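Local coordinates for protein ricin B-related lectin (Polyporus squamosus, PDB 5MUA) that binds galactose through its beta-trefoil lectin domain and joins to it a papain-like protease domain with a calcium-dependent activation mechanism, at residues L174-G177 / L178-V181; E225-A229 / N230-L234; R256-F259 / S260-T263. One frame throughout, in Å; residues are numbered along the deposited sequence. Where two conformers were deposited one is given.

Interaction 1 is buried, interaction 2 partly buried, and both border the second subunit, whereas interaction 3 is a turn at the surface that no other chain of the assembly touches. The first two share neighbouring strands: backbone bonds between Leu178, Leu180 and Ala233 set strand 178-180 beside strand 233-243. Interaction 3 joins strands 246-255 and 261-266 and reaches interaction 1 where Arg256 NE probably bonds to Val181 O and Phe259 packs on Val181. Chemistry follows place: metal coordination and a phenol hydrogen bond at the subunit boundary in 174-181, aromatic packing in 225-234, and backbone and amide hydrogen bonds in the exposed turn of 256-263.

Interaction 1 of 3, residues L174-G177 / L178-V181; sequences LSDG and LYLV. With CA (calcium ion), chain E; CA (calcium ion), chain D; E64 (N-[N-[1-hydroxycarboxyethyl-carbonyl]leucylamino-butyl]-guanidine), chain F.
Asp176, whose backbone N donates to Tyr179 OH, carries a carboxylate oxygen gripped by two metals: OD1 bridges both calcium ions, 2.3 Å from the calcium of chain E and 2.6 Å from that of chain D. Asp176 OD2 adds a second bond to the latter at 2.5 Å, making the carboxylate bidentate there. The bond from Asp176 N to Tyr179 OH spans 3.0 Å, with a bent N-H...O angle of 140°. The Tyr179 side chain, with CG beside its own backbone N (chi1 -70°), runs back along the chain to reach that N-H. Leu174 meets the same end of the ring: its CD1 lies at the ring edge, near the plane, 3.5 Å from Tyr179 OH and 3.8 Å from Tyr179 CE2. The other branch, CD2, packs with CG against C14 of the inhibitor E64. Ser175 OG is hydrogen-bonded to Phe286 O.

This loop, between strands 170-173 and 178-180, supplies one subunit's share of a two-calcium site in the papain-like part of the protein. The chain E ion also takes Ser175 O at 2.4 Å, a water, and the amide oxygen O4 of E64 at 2.2 Å, which ties the bound inhibitor directly to the metal. Glu204, Asp207, Asp209 and Asp210 of the second subunit complete the pair of sites, with Asp207 and Asp209 serving both ions. Two cations against one carboxylate oxygen would probably favour the ionised form of Asp176.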
loop_
_atom_site.group_PDB
_atom_site.type_symbol
_atom_site.label_atom_id
_atom_site.label_comp_id
_atom_site.label_asym_id
_atom_site.label_seq_id
_atom_site.Cartn_x
_atom_site.Cartn_y
_atom_site.Cartn_z
ATOM N N LEU B 174 1.932 -0.379 15.102
ATOM C CA LEU B 174 2.706 -1.532 14.781
ATOM C C LEU B 174 1.752 -2.546 14.171
ATOM O O LEU B 174 0.612 -2.667 14.651
ATOM C CB LEU B 174 3.315 -2.077 16.124
ATOM C CG LEU B 174 3.770 -3.517 16.269
ATOM C CD1 LEU B 174 5.093 -3.569 15.524
ATOM C CD2 LEU B 174 4.001 -3.955 17.717
ATOM N N SER B 175 2.217 -3.274 13.166
ATOM C CA SER B 175 1.473 -4.236 12.395
ATOM C C SER B 175 1.715 -5.719 12.714
ATOM O O SER B 175 0.792 -6.495 12.690
ATOM C CB SER B 175 1.730 -3.997 10.903
ATOM O OG SER B 175 1.417 -2.657 10.603
ATOM N N ASP B 176 2.974 -6.073 12.964
ATOM C CA ASP B 176 3.429 -7.445 13.074
ATOM C C ASP B 176 4.370 -7.596 14.257
ATOM O O ASP B 176 4.723 -6.633 14.895
ATOM C CB ASP B 176 4.089 -7.883 11.783
ATOM C CG ASP B 176 3.088 -7.855 10.586
ATOM O OD1 ASP B 176 2.096 -8.610 10.636
ATOM O OD2 ASP B 176 3.318 -7.084 9.639
ATOM N N GLY B 177 4.694 -8.832 14.549
ATOM C CA GLY B 177 5.547 -9.164 15.693
ATOM C C GLY B 177 7.029 -9.358 15.425
ATOM O O GLY B 177 7.839 -9.096 16.315
ATOM N N LEU B 178 7.382 -9.912 14.265
ATOM C CA LEU B 178 8.747 -10.267 13.954
ATOM C C LEU B 178 9.015 -9.779 12.565
ATOM O O LEU B 178 8.256 -10.092 11.638
ATOM C CB LEU B 178 8.931 -11.788 13.982
ATOM C CG LEU B 178 10.370 -12.254 13.673
ATOM C CD1 LEU B 178 11.361 -11.758 14.735
ATOM C CD2 LEU B 178 10.437 -13.792 13.482
ATOM N N TYR B 179 10.041 -8.958 12.443
ATOM C CA TYR B 179 10.375 -8.358 11.150
ATOM C C TYR B 179 11.719 -8.834 10.589
ATOM O O TYR B 179 12.727 -8.798 11.304
ATOM C CB TYR B 179 10.443 -6.848 11.302
ATOM C CG TYR B 179 9.124 -6.223 11.526
ATOM C CD1 TYR B 179 8.314 -5.912 10.479
ATOM C CD2 TYR B 179 8.607 -6.059 12.847
ATOM C CE1 TYR B 179 7.053 -5.349 10.674
ATOM C CE2 TYR B 179 7.377 -5.436 13.052
ATOM C CZ TYR B 179 6.600 -5.095 11.943
ATOM O OH TYR B 179 5.372 -4.531 12.124
ATOM N N LEU B 180 11.751 -9.128 9.296
ATOM C CA LEU B 180 13.008 -9.219 8.525
ATOM C C LEU B 180 13.457 -7.823 8.139
ATOM O O LEU B 180 12.670 -6.996 7.656
ATOM C CB LEU B 180 12.898 -10.070 7.281
ATOM C CG LEU B 180 14.123 -10.127 6.341
ATOM C CD1 LEU B 180 15.255 -10.797 7.153
ATOM C CD2 LEU B 180 13.762 -10.984 5.123
ATOM N N VAL B 181 14.715 -7.557 8.386
ATOM C CA VAL B 181 15.324 -6.279 8.004
ATOM C C VAL B 181 15.961 -6.542 6.645
ATOM O O VAL B 181 16.859 -7.377 6.493
ATOM C CB VAL B 181 16.399 -5.821 9.034
ATOM C CG1 VAL B 181 17.190 -4.613 8.540
ATOM C CG2 VAL B 181 15.793 -5.538 10.395
HETATM CA CA CA E . -0.063 -8.346 11.453
HETATM CA CA CA D . 1.737 -8.204 8.060
HETATM C C1 E64 F . -5.705 -10.376 10.812
HETATM O O1 E64 F . -6.910 -10.637 11.025
HETATM O O2 E64 F . -5.025 -10.925 9.941
HETATM C C2 E64 F . -5.110 -9.217 11.575
HETATM C C3 E64 F . -3.750 -9.679 12.124
HETATM O O3 E64 F . -4.150 -10.664 13.144
HETATM C C4 E64 F . -3.029 -8.573 12.810
HETATM O O4 E64 F . -1.989 -8.096 12.414
HETATM N N1 E64 F . -3.546 -8.168 13.927
HETATM C C6 E64 F . -3.074 -7.183 14.877
HETATM C C7 E64 F . -3.443 -5.710 14.687
HETATM C C8 E64 F . -3.733 -5.221 13.275
HETATM C C9 E64 F . -2.334 -4.811 12.782
HETATM C C10 E64 F . -4.672 -4.027 13.459
HETATM C C11 E64 F . -2.674 -7.588 16.312
HETATM O O5 E64 F . -3.612 -8.136 16.893
HETATM N N2 E64 F . -1.463 -7.331 16.899
HETATM C C12 E64 F . -0.192 -6.895 16.304
HETATM C C13 E64 F . -0.011 -5.409 16.035
HETATM C C14 E64 F . 0.585 -4.732 17.212
HETATM C C15 E64 F . -0.443 -4.431 18.252
HETATM N N3 E64 F . -0.151 -3.135 18.754
HETATM C C16 E64 F . 0.797 -2.999 19.658
HETATM N N4 E64 F . 1.328 -1.821 19.917
HETATM N N5 E64 F . 1.254 -4.092 20.237
HETATM O O HOH W 1 3.351 -7.178 6.680
HETATM O O HOH W 2 0.471 -9.639 13.419
#

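Interaction 2 of 3, residues E225-A229 / N230-L234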
loop_
_atom_site.group_PDB
_atom_site.type_symbol
_atom_site.label_atom_id
_atom_site.label_comp_id
_atom_site.label_asym_id
_atom_site.label_seq_id
_atom_site.Cartn_x
_atom_site.Cartn_y
_atom_site.Cartn_z
ATOM N N GLU B 225 5.271 -12.904 -2.114
ATOM C CA GLU B 225 5.580 -13.623 -3.359
ATOM C C GLU B 225 6.938 -14.338 -3.296
ATOM O O GLU B 225 7.171 -15.260 -4.044
ATOM C CB GLU B 225 5.488 -12.672 -4.525
ATOM C CG GLU B 225 4.017 -12.294 -4.763
ATOM C CD GLU B 225 3.792 -11.209 -5.816
ATOM O OE1 GLU B 225 4.769 -10.839 -6.512
ATOM O OE2 GLU B 225 2.610 -10.681 -5.885
ATOM N N ASN B 226 7.810 -13.947 -2.380
ATOM C CA ASN B 226 9.121 -14.602 -2.328
ATOM C C ASN B 226 9.386 -15.441 -1.109
ATOM O O ASN B 226 10.415 -16.125 -1.097
ATOM C CB ASN B 226 10.167 -13.539 -2.383
ATOM C CG ASN B 226 10.382 -13.014 -3.764
ATOM O OD1 ASN B 226 11.117 -13.636 -4.513
ATOM N ND2 ASN B 226 9.814 -11.845 -4.089
ATOM N N PHE B 227 8.545 -15.401 -0.084
ATOM C CA PHE B 227 8.793 -16.217 1.109
ATOM C C PHE B 227 7.654 -17.178 1.357
ATOM O O PHE B 227 6.510 -16.757 1.535
ATOM C CB PHE B 227 9.052 -15.371 2.321
ATOM C CG PHE B 227 10.270 -14.496 2.173
ATOM C CD1 PHE B 227 11.525 -15.011 2.326
ATOM C CD2 PHE B 227 10.171 -13.170 1.883
ATOM C CE1 PHE B 227 12.638 -14.202 2.211
ATOM C CE2 PHE B 227 11.295 -12.349 1.734
ATOM C CZ PHE B 227 12.520 -12.886 1.889
ATOM N N LYS B 228 7.956 -18.460 1.306
ATOM C CA LYS B 228 6.927 -19.506 1.548
ATOM C C LYS B 228 6.703 -19.791 3.014
ATOM O O LYS B 228 5.670 -20.338 3.433
ATOM C CB LYS B 228 7.202 -20.756 0.730
ATOM C CG LYS B 228 7.127 -20.511 -0.787
ATOM C CD LYS B 228 7.842 -21.561 -1.643
ATOM C CE LYS B 228 7.367 -23.010 -1.396
ATOM N NZ LYS B 228 6.089 -23.403 -2.063
ATOM N N ALA B 229 7.655 -19.404 3.848
ATOM C CA ALA B 229 7.437 -19.484 5.325
ATOM C C ALA B 229 6.461 -18.393 5.733
ATOM O O ALA B 229 6.326 -17.399 5.031
ATOM C CB ALA B 229 8.789 -19.288 6.048
ATOM N N ASN B 230 5.752 -18.606 6.811
ATOM C CA ASN B 230 5.008 -17.564 7.474
ATOM C C ASN B 230 5.670 -17.148 8.811
ATOM O O ASN B 230 6.803 -17.587 9.103
ATOM C CB ASN B 230 3.599 -18.113 7.642
ATOM C CG ASN B 230 3.533 -19.167 8.651
ATOM O OD1 ASN B 230 4.565 -19.555 9.231
ATOM N ND2 ASN B 230 2.294 -19.622 8.972
ATOM N N GLY B 231 5.014 -16.291 9.581
ATOM C CA GLY B 231 5.440 -15.990 10.911
ATOM C C GLY B 231 6.441 -14.871 11.053
ATOM O O GLY B 231 7.018 -14.700 12.121
ATOM N N PHE B 232 6.608 -14.076 9.990
ATOM C CA PHE B 232 7.353 -12.819 10.067
ATOM C C PHE B 232 6.837 -11.899 8.940
ATOM O O PHE B 232 6.131 -12.353 8.016
ATOM C CB PHE B 232 8.851 -13.033 9.819
ATOM C CG PHE B 232 9.191 -13.471 8.421
ATOM C CD1 PHE B 232 8.952 -14.787 7.965
ATOM C CD2 PHE B 232 9.834 -12.618 7.552
ATOM C CE1 PHE B 232 9.289 -15.157 6.644
ATOM C CE2 PHE B 232 10.182 -13.027 6.264
ATOM C CZ PHE B 232 9.896 -14.282 5.809
ATOM N N ALA B 233 7.258 -10.631 9.034
ATOM C CA ALA B 233 6.924 -9.631 8.041
ATOM C C ALA B 233 8.173 -8.949 7.637
ATOM O O ALA B 233 9.222 -9.121 8.251
ATOM C CB ALA B 233 5.942 -8.608 8.630
ATOM N N LEU B 234 8.065 -8.181 6.569
ATOM C CA LEU B 234 9.161 -7.343 6.099
ATOM C C LEU B 234 9.004 -5.933 6.626
ATOM O O LEU B 234 7.917 -5.320 6.481
ATOM C CB LEU B 234 9.189 -7.326 4.559
ATOM C CG LEU B 234 9.303 -8.657 3.791
ATOM C CD1 LEU B 234 9.489 -8.401 2.325
ATOM C CD2 LEU B 234 10.380 -9.607 4.295
#
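The turn that leads from the end of helix 208-226 into strand 233-243 is built round a T-shaped pair of phenylalanines, Phe227 and Phe232. The helix begins at Cys208, a residue of the E64 pocket, an arrangement consistent with the central helix of papain-like proteases. Phe227 is the first residue to leave helical geometry, and its side chain points into the turn. The edge of the Phe232 ring faces the flat side of Phe227: the planes stand at 77° and the centroids are 5.4 Å apart. The approach is off-centre, since Phe232 CZ lies 3.7 Å from Phe227 CG and 3.8 Å from Phe227 CB, at the root of the ring and not over its middle.

The Phe232 side chain is set between its backbone N and carbonyl carbon (chi1 67°), which brings CZ back toward the helix end. Ala229 flanks the same ring, its CB 4.2 Å from Phe232 CE1, while Asn230 O sits in the ring plane at the edge. Leu234 CD2 is placed 3.9 Å from Phe227 CE2, but this contact is doubtful because Leu234 has a second conformer.

Leu180 of strand 178-180 touches both rings, joining this turn to the neighbouring strand. The loop also meets the second subunit: Phe227 O accepts a hydrogen bond from Arg202 NH1 of that subunit, and Phe232 packs on its Ile205. No hydrogen bond crosses between 225-229 and 230-234, so the side chains within the turn interact through apolar and aromatic contacts, and the CZ-H of Phe232, probably slightly positive, is aimed at the face of Phe227 near CG.

Interaction 3 of 3, residues R256-F259 / S260-T263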
loop_
_atom_site.group_PDB
_atom_site.type_symbol
_atom_site.label_atom_id
_atom_site.label_comp_id
_atom_site.label_asym_id
_atom_site.label_seq_id
_atom_site.Cartn_x
_atom_site.Cartn_y
_atom_site.Cartn_z
ATOM N N ARG B 256 20.654 -3.113 8.541
ATOM C CA ARG B 256 21.316 -4.333 8.978
ATOM C C ARG B 256 22.583 -4.205 9.752
ATOM O O ARG B 256 22.782 -4.953 10.701
ATOM C CB ARG B 256 21.532 -5.272 7.841
ATOM C CG ARG B 256 20.498 -6.358 8.007
ATOM C CD ARG B 256 20.767 -7.332 7.001
ATOM N NE ARG B 256 19.571 -7.933 6.492
ATOM C CZ ARG B 256 19.646 -8.886 5.593
ATOM N NH1 ARG B 256 20.880 -9.336 5.258
ATOM N NH2 ARG B 256 18.533 -9.431 5.130
ATOM N N GLY B 257 23.403 -3.237 9.390
ATOM C CA GLY B 257 24.686 -3.015 10.145
ATOM C C GLY B 257 24.474 -2.385 11.480
ATOM O O GLY B 257 25.358 -2.399 12.344
ATOM N N ASN B 258 23.305 -1.779 11.696
ATOM C CA ASN B 258 23.024 -1.184 12.972
ATOM C C ASN B 258 21.538 -0.980 13.123
ATOM O O ASN B 258 20.974 0.005 12.584
ATOM C CB ASN B 258 23.707 0.180 13.098
ATOM C CG ASN B 258 23.504 0.810 14.467
ATOM O OD1 ASN B 258 22.673 0.400 15.313
ATOM N ND2 ASN B 258 24.293 1.815 14.710
ATOM N N PHE B 259 20.926 -1.844 13.919
ATOM C CA PHE B 259 19.489 -1.909 13.931
ATOM C C PHE B 259 18.898 -0.692 14.646
ATOM O O PHE B 259 17.712 -0.494 14.553
ATOM C CB PHE B 259 19.019 -3.145 14.662
ATOM C CG PHE B 259 19.313 -4.439 13.974
ATOM C CD1 PHE B 259 18.904 -4.663 12.674
ATOM C CD2 PHE B 259 19.865 -5.504 14.698
ATOM C CE1 PHE B 259 19.106 -5.891 12.047
ATOM C CE2 PHE B 259 20.058 -6.728 14.086
ATOM C CZ PHE B 259 19.678 -6.921 12.759
ATOM N N SER B 260 19.712 0.067 15.359
ATOM C CA SER B 260 19.251 1.290 16.034
ATOM C C SER B 260 19.226 2.484 15.096
ATOM O O SER B 260 18.709 3.532 15.450
ATOM C CB SER B 260 20.144 1.606 17.230
ATOM O OG SER B 260 19.959 0.652 18.219
ATOM N N THR B 261 19.745 2.358 13.885
ATOM C CA THR B 261 19.764 3.491 12.960
ATOM C C THR B 261 18.463 3.442 12.127
ATOM O O THR B 261 18.264 2.459 11.405
ATOM C CB THR B 261 20.960 3.382 11.982
ATOM O OG1 THR B 261 22.173 3.321 12.745
ATOM C CG2 THR B 261 21.050 4.554 10.979
ATOM N N VAL B 262 17.655 4.503 12.180
ATOM C CA VAL B 262 16.530 4.683 11.260
ATOM C C VAL B 262 17.006 5.413 9.990
ATOM O O VAL B 262 17.581 6.488 10.066
ATOM C CB VAL B 262 15.355 5.365 11.960
ATOM C CG1 VAL B 262 14.241 5.509 10.957
ATOM C CG2 VAL B 262 14.903 4.558 13.206
ATOM N N THR B 263 16.792 4.818 8.833
ATOM C CA THR B 263 17.191 5.388 7.564
ATOM C C THR B 263 15.892 5.723 6.812
ATOM O O THR B 263 14.913 5.026 6.961
ATOM C CB THR B 263 18.012 4.401 6.771
ATOM O OG1 THR B 263 19.217 4.168 7.506
ATOM C CG2 THR B 263 18.489 5.005 5.455
#
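The Asn258 side chain runs beside Ser260 and Thr261: CB, CG and ND2 all lie near Thr261 OG1, while OD1 turns to Ser260. CB lies 3.5 Å from Thr261 OG1, and CG comes 3.3 Å from the same hydroxyl oxygen. Beyond CG the amide divides. Its OD1 accepts a hydrogen bond from Ser260 N at 3.0 Å, with an N-H...O angle of 147°. Its ND2 stays 3.3 Å from Thr261 OG1, but the angle is too poor for a hydrogen bond, so that approach is packing of polar groups alone. The extended first torsion of Asn258, with CG opposite the backbone N (chi1 -177°), places the amide beside the carbonyl carbon and thus alongside the chain ahead of it. The Ser260 donor approaches from above the amide plane, 38° out of it, instead of along a lone pair.

Side-chain oxygen to the N-H two residues on defines an Asx turn, and here it shares its first residue with a type I beta turn from Asn258 to Thr261. The latter is closed by Thr261 N donating to Asn258 O, 3.0 Å apart in a nearly straight bond. Together they form the corner between strand 246-255 and its antiparallel neighbour 261-266; Thr263 OG1 is further bonded to Glu255 OE2.

Thr261 CB rests 3.4 Å from Asn258 O, which puts its side chain against the bond that closes the turn. The CB of Phe259 points away from 260-263, and Arg256 O lies over one face of its ring, toward the rim, 4.0 Å above the plane. The ring packs on Val181 and on Lys148 and Gln151 of strand 144-152.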